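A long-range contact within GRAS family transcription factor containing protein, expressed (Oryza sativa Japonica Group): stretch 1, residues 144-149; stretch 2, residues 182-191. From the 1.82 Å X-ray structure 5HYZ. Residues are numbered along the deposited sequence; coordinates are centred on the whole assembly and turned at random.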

ATOM      1  N   ILE A 144      -6.797 -13.054 -20.040  1.00 11.39           N
ATOM      2  CA  ILE A 144      -6.174 -13.742 -18.918  1.00  9.19           C
ATOM      3  C   ILE A 144      -6.793 -15.134 -18.761  1.00 13.03           C
ATOM      4  O   ILE A 144      -8.018 -15.295 -18.792  1.00 11.34           O
ATOM      5  CB  ILE A 144      -6.342 -12.927 -17.602  1.00 11.58           C
ATOM      6  CG1 ILE A 144      -5.730 -11.539 -17.820  1.00 12.67           C
ATOM      7  CG2 ILE A 144      -5.643 -13.661 -16.437  1.00 12.42           C
ATOM      8  CD1 ILE A 144      -5.548 -10.768 -16.520  1.00 17.92           C
ATOM      9  N   THR A 145      -5.933 -16.142 -18.674  1.00 11.27           N
ATOM     10  CA  THR A 145      -6.387 -17.502 -18.367  1.00 12.24           C
ATOM     11  C   THR A 145      -5.875 -17.863 -16.987  1.00 12.69           C
ATOM     12  O   THR A 145      -4.663 -17.837 -16.760  1.00 12.79           O
ATOM     13  CB  THR A 145      -5.850 -18.510 -19.433  1.00 13.23           C
ATOM     14  OG1 THR A 145      -6.377 -18.145 -20.717  1.00 17.89           O
ATOM     15  CG2 THR A 145      -6.306 -19.924 -19.028  1.00 14.06           C
ATOM     16  N   GLY A 146      -6.766 -18.143 -16.046  1.00 11.16           N
ATOM     17  CA  GLY A 146      -6.303 -18.348 -14.690  1.00 12.75           C
ATOM     18  C   GLY A 146      -6.514 -19.751 -14.151  1.00 14.87           C
ATOM     19  O   GLY A 146      -7.624 -20.282 -14.225  1.00 15.12           O
ATOM     20  N   VAL A 147      -5.451 -20.344 -13.612  1.00 11.50           N
ATOM     21  CA  VAL A 147      -5.510 -21.615 -12.883  1.00 11.49           C
ATOM     22  C   VAL A 147      -5.523 -21.259 -11.405  1.00 15.32           C
ATOM     23  O   VAL A 147      -4.587 -20.572 -10.899  1.00 14.68           O
ATOM     24  CB  VAL A 147      -4.303 -22.496 -13.209  1.00 15.75           C
ATOM     25  CG1 VAL A 147      -4.293 -23.731 -12.345  1.00 18.18           C
ATOM     26  CG2 VAL A 147      -4.232 -22.838 -14.716  1.00 18.31           C
ATOM     27  N   PRO A 148      -6.540 -21.719 -10.659  1.00 13.76           N
ATOM     28  CA  PRO A 148      -6.683 -21.235  -9.283  1.00 14.00           C
ATOM     29  C   PRO A 148      -5.573 -21.766  -8.387  1.00 16.90           C
ATOM     30  O   PRO A 148      -5.161 -22.919  -8.447  1.00 17.13           O
ATOM     31  CB  PRO A 148      -8.036 -21.812  -8.808  1.00 16.52           C
ATOM     32  CG  PRO A 148      -8.329 -22.966  -9.749  1.00 16.19           C
ATOM     33  CD  PRO A 148      -7.682 -22.543 -11.091  1.00 15.80           C
ATOM     34  N   SER A 149      -5.091 -20.893  -7.530  1.00 16.91           N
ATOM     35  CA  SER A 149      -4.113 -21.286  -6.524  1.00 16.64           C
ATOM     36  C   SER A 149      -4.679 -22.286  -5.505  1.00 18.45           C
ATOM     37  O   SER A 149      -5.865 -22.204  -5.157  1.00 21.02           O
ATOM     38  CB  SER A 149      -3.639 -20.021  -5.769  1.00 20.02           C
ATOM     39  OG  SER A 149      -2.993 -20.412  -4.576  1.00 22.67           O
ATOM     40  N   PRO A 182     -11.266 -19.173 -16.358  1.00 10.33           N
ATOM     41  CA  PRO A 182     -10.559 -20.122 -15.480  1.00 10.56           C
ATOM     42  C   PRO A 182     -10.306 -21.469 -16.110  1.00 13.97           C
ATOM     43  O   PRO A 182     -10.998 -21.821 -17.066  1.00 12.64           O
ATOM     44  CB  PRO A 182     -11.540 -20.310 -14.341  1.00 15.55           C
ATOM     45  CG  PRO A 182     -12.884 -20.344 -15.079  1.00 13.66           C
ATOM     46  CD  PRO A 182     -12.745 -19.270 -16.158  1.00 15.15           C
ATOM     47  N   LEU A 183      -9.339 -22.209 -15.580  1.00 11.64           N
ATOM     48  CA  LEU A 183      -9.169 -23.640 -15.909  1.00  9.90           C
ATOM     49  C   LEU A 183      -9.247 -24.379 -14.596  1.00 14.32           C
ATOM     50  O   LEU A 183      -8.374 -24.223 -13.737  1.00 11.89           O
ATOM     51  CB  LEU A 183      -7.815 -23.896 -16.646  1.00 10.69           C
ATOM     52  CG  LEU A 183      -7.676 -23.245 -18.020  1.00 13.62           C
ATOM     53  CD1 LEU A 183      -6.292 -23.529 -18.551  1.00 12.93           C
ATOM     54  CD2 LEU A 183      -8.732 -23.853 -19.036  1.00 13.30           C
ATOM     55  N   LEU A 184     -10.312 -25.182 -14.411  1.00 11.50           N
ATOM     56  CA  LEU A 184     -10.565 -25.865 -13.137  1.00 12.10           C
ATOM     57  C   LEU A 184     -10.056 -27.277 -13.057  1.00 15.22           C
ATOM     58  O   LEU A 184     -10.024 -27.825 -11.951  1.00 15.34           O
ATOM     59  CB  LEU A 184     -12.084 -25.898 -12.852  1.00 14.50           C
ATOM     60  CG  LEU A 184     -12.743 -24.513 -12.939  1.00 17.30           C
ATOM     61  CD1 LEU A 184     -14.300 -24.679 -12.796  1.00 16.07           C
ATOM     62  CD2 LEU A 184     -12.231 -23.638 -11.839  1.00 16.58           C
ATOM     63  N   ARG A 185      -9.722 -27.891 -14.190  1.00 11.51           N
ATOM     64  CA  ARG A 185      -9.195 -29.251 -14.133  1.00 14.54           C
ATOM     65  C   ARG A 185      -7.810 -29.232 -13.556  1.00 17.25           C
ATOM     66  O   ARG A 185      -7.133 -28.209 -13.639  1.00 12.57           O
ATOM     67  CB  ARG A 185      -9.183 -29.922 -15.498  1.00 13.62           C
ATOM     68  CG  ARG A 185     -10.651 -30.234 -15.964  1.00 16.54           C
ATOM     69  CD  ARG A 185     -10.786 -29.939 -17.449  1.00 24.73           C
ATOM     70  NE  ARG A 185      -9.933 -30.775 -18.142  1.00 30.56           N
ATOM     71  CZ  ARG A 185      -9.231 -30.473 -19.230  1.00 21.72           C
ATOM     72  NH1 ARG A 185      -9.237 -29.291 -19.887  1.00 25.18           N
ATOM     73  NH2 ARG A 185      -8.525 -31.447 -19.669  1.00 25.59           N
ATOM     74  N   PRO A 186      -7.386 -30.363 -12.945  1.00 15.50           N
ATOM     75  CA  PRO A 186      -5.997 -30.443 -12.428  1.00 17.55           C
ATOM     76  C   PRO A 186      -4.957 -30.130 -13.469  1.00 16.43           C
ATOM     77  O   PRO A 186      -5.028 -30.561 -14.612  1.00 14.05           O
ATOM     78  CB  PRO A 186      -5.833 -31.921 -12.008  1.00 19.95           C
ATOM     79  CG  PRO A 186      -7.258 -32.488 -11.869  1.00 19.97           C
ATOM     80  CD  PRO A 186      -8.142 -31.633 -12.788  1.00 19.03           C
ATOM     81  N   VAL A 187      -3.915 -29.409 -13.056  1.00 13.99           N
ATOM     82  CA  VAL A 187      -2.919 -28.960 -14.039  1.00 12.63           C
ATOM     83  C   VAL A 187      -2.248 -30.116 -14.724  1.00 15.42           C
ATOM     84  O   VAL A 187      -1.876 -30.039 -15.917  1.00 16.92           O
ATOM     85  CB  VAL A 187      -1.843 -28.064 -13.335  1.00 22.31           C
ATOM     86  CG1 VAL A 187      -0.772 -27.691 -14.318  1.00 24.22           C
ATOM     87  CG2 VAL A 187      -2.493 -26.828 -12.869  1.00 22.54           C
ATOM     88  N   HIS A 188      -2.109 -31.221 -13.999  1.00 20.71           N
ATOM     89  CA  HIS A 188      -1.507 -32.414 -14.619  1.00 29.30           C
ATOM     90  C   HIS A 188      -2.343 -32.999 -15.748  1.00 26.36           C
ATOM     91  O   HIS A 188      -1.845 -33.811 -16.497  1.00 26.37           O
ATOM     92  CB  HIS A 188      -1.201 -33.523 -13.568  1.00 29.60           C
ATOM     93  CG  HIS A 188      -2.411 -34.117 -12.910  1.00 34.46           C
ATOM     94  ND1 HIS A 188      -3.227 -35.039 -13.540  1.00 47.39           N
ATOM     95  CD2 HIS A 188      -2.932 -33.935 -11.675  1.00 35.17           C
ATOM     96  CE1 HIS A 188      -4.210 -35.383 -12.722  1.00 44.52           C
ATOM     97  NE2 HIS A 188      -4.051 -34.738 -11.581  1.00 39.39           N
ATOM     98  N   GLU A 189      -3.600 -32.585 -15.906  1.00 20.30           N
ATOM     99  CA  GLU A 189      -4.373 -33.005 -17.052  1.00 22.32           C
ATOM    100  C   GLU A 189      -4.477 -32.019 -18.182  1.00 21.11           C
ATOM    101  O   GLU A 189      -5.041 -32.336 -19.214  1.00 17.46           O
ATOM    102  CB  GLU A 189      -5.784 -33.309 -16.635  1.00 23.05           C
ATOM    103  CG  GLU A 189      -5.859 -34.327 -15.561  1.00 35.03           C
ATOM    104  CD  GLU A 189      -7.293 -34.714 -15.309  1.00 44.94           C
ATOM    105  OE1 GLU A 189      -8.223 -33.978 -15.786  1.00 48.58           O
ATOM    106  OE2 GLU A 189      -7.503 -35.756 -14.661  1.00 53.21           O
ATOM    107  N   LEU A 190      -3.979 -30.798 -17.994  1.00 15.71           N
ATOM    108  CA  LEU A 190      -4.124 -29.774 -19.025  1.00 15.64           C
ATOM    109  C   LEU A 190      -3.105 -30.005 -20.166  1.00 18.43           C
ATOM    110  O   LEU A 190      -2.009 -30.544 -19.950  1.00 20.22           O
ATOM    111  CB  LEU A 190      -3.892 -28.364 -18.374  1.00 13.69           C
ATOM    112  CG  LEU A 190      -4.884 -28.079 -17.252  1.00 14.55           C
ATOM    113  CD1 LEU A 190      -4.560 -26.668 -16.707  1.00 12.00           C
ATOM    114  CD2 LEU A 190      -6.346 -28.056 -17.772  1.00 15.04           C
ATOM    115  N   ASN A 191      -3.444 -29.524 -21.349  1.00 16.17           N
ATOM    116  CA  ASN A 191      -2.585 -29.574 -22.547  1.00 21.89           C
ATOM    117  C   ASN A 191      -2.537 -28.202 -23.174  1.00 15.67           C
ATOM    118  O   ASN A 191      -3.378 -27.362 -22.851  1.00 14.38           O
ATOM    119  CB  ASN A 191      -3.161 -30.542 -23.604  1.00 28.22           C
ATOM    120  CG  ASN A 191      -3.337 -31.910 -23.047  1.00 41.03           C
ATOM    121  OD1 ASN A 191      -4.456 -32.452 -23.005  1.00 39.82           O
ATOM    122  ND2 ASN A 191      -2.241 -32.468 -22.547  1.00 37.53           N
TER

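No two touching residues are fewer than 35 positions apart in sequence, and the two segments meet here along the end of a strand. Residues 144-148 are extended, and the second stretch joins them in a parallel bridge that pairs Gly146 with Pro182, their CA atoms 4.7 Å apart. A single hydrogen bond spans the two backbones: Leu183 N donates to Gly146 O at 2.9 Å, with an angle of 154° at the hydrogen. The same carbonyl oxygen, Gly146 O, lies 3.2 Å from Pro182 CA, a CA-H...O contact. In this parallel register the NH comes from the residue after Gly146's partner, so Pro182, which has no amide hydrogen, costs the bridge no hydrogen bond here.

Leu183 has the largest area covered by the other stretch. Leucine serves twice: its backbone NH bonds while its branched side chain (chi1 m, chi2 t) brings CD1 to 3.6 Å from Thr145 CG2. Threonine suits this position because its methyl group can meet leucine while its hydroxyl, OG1, is hydrogen-bonded elsewhere in the structure.

Val147 comes next in covered area and is the apolar hub. Its CG2 lies 4.2 Å from Leu183 CB and 4.3 Å from Leu190 CD1, while CG1 approaches Val187 CG2 to 3.6 Å. Branching at CB suits valine both to an extended backbone and to this role, since its two methyls diverge close to the main chain. Val187 and Leu190 are brought to it by a compact turn: residues 187-189 form a 3-10 segment, and Leu190 N bonds to Val187 O at 3.1 Å.

Pro148 ends the strand, its phi of -70° compatible with an extended backbone and its ring offering apolar carbons. Its CD sits 3.2 Å from Leu183 O, a close approach without a conventional hydrogen bond, and its CG reaches 4.5 Å from Leu184 CD2. Although the CA-to-CB bond of Leu184 points away, the end of its side chain comes nearer, adding a looser apolar contact.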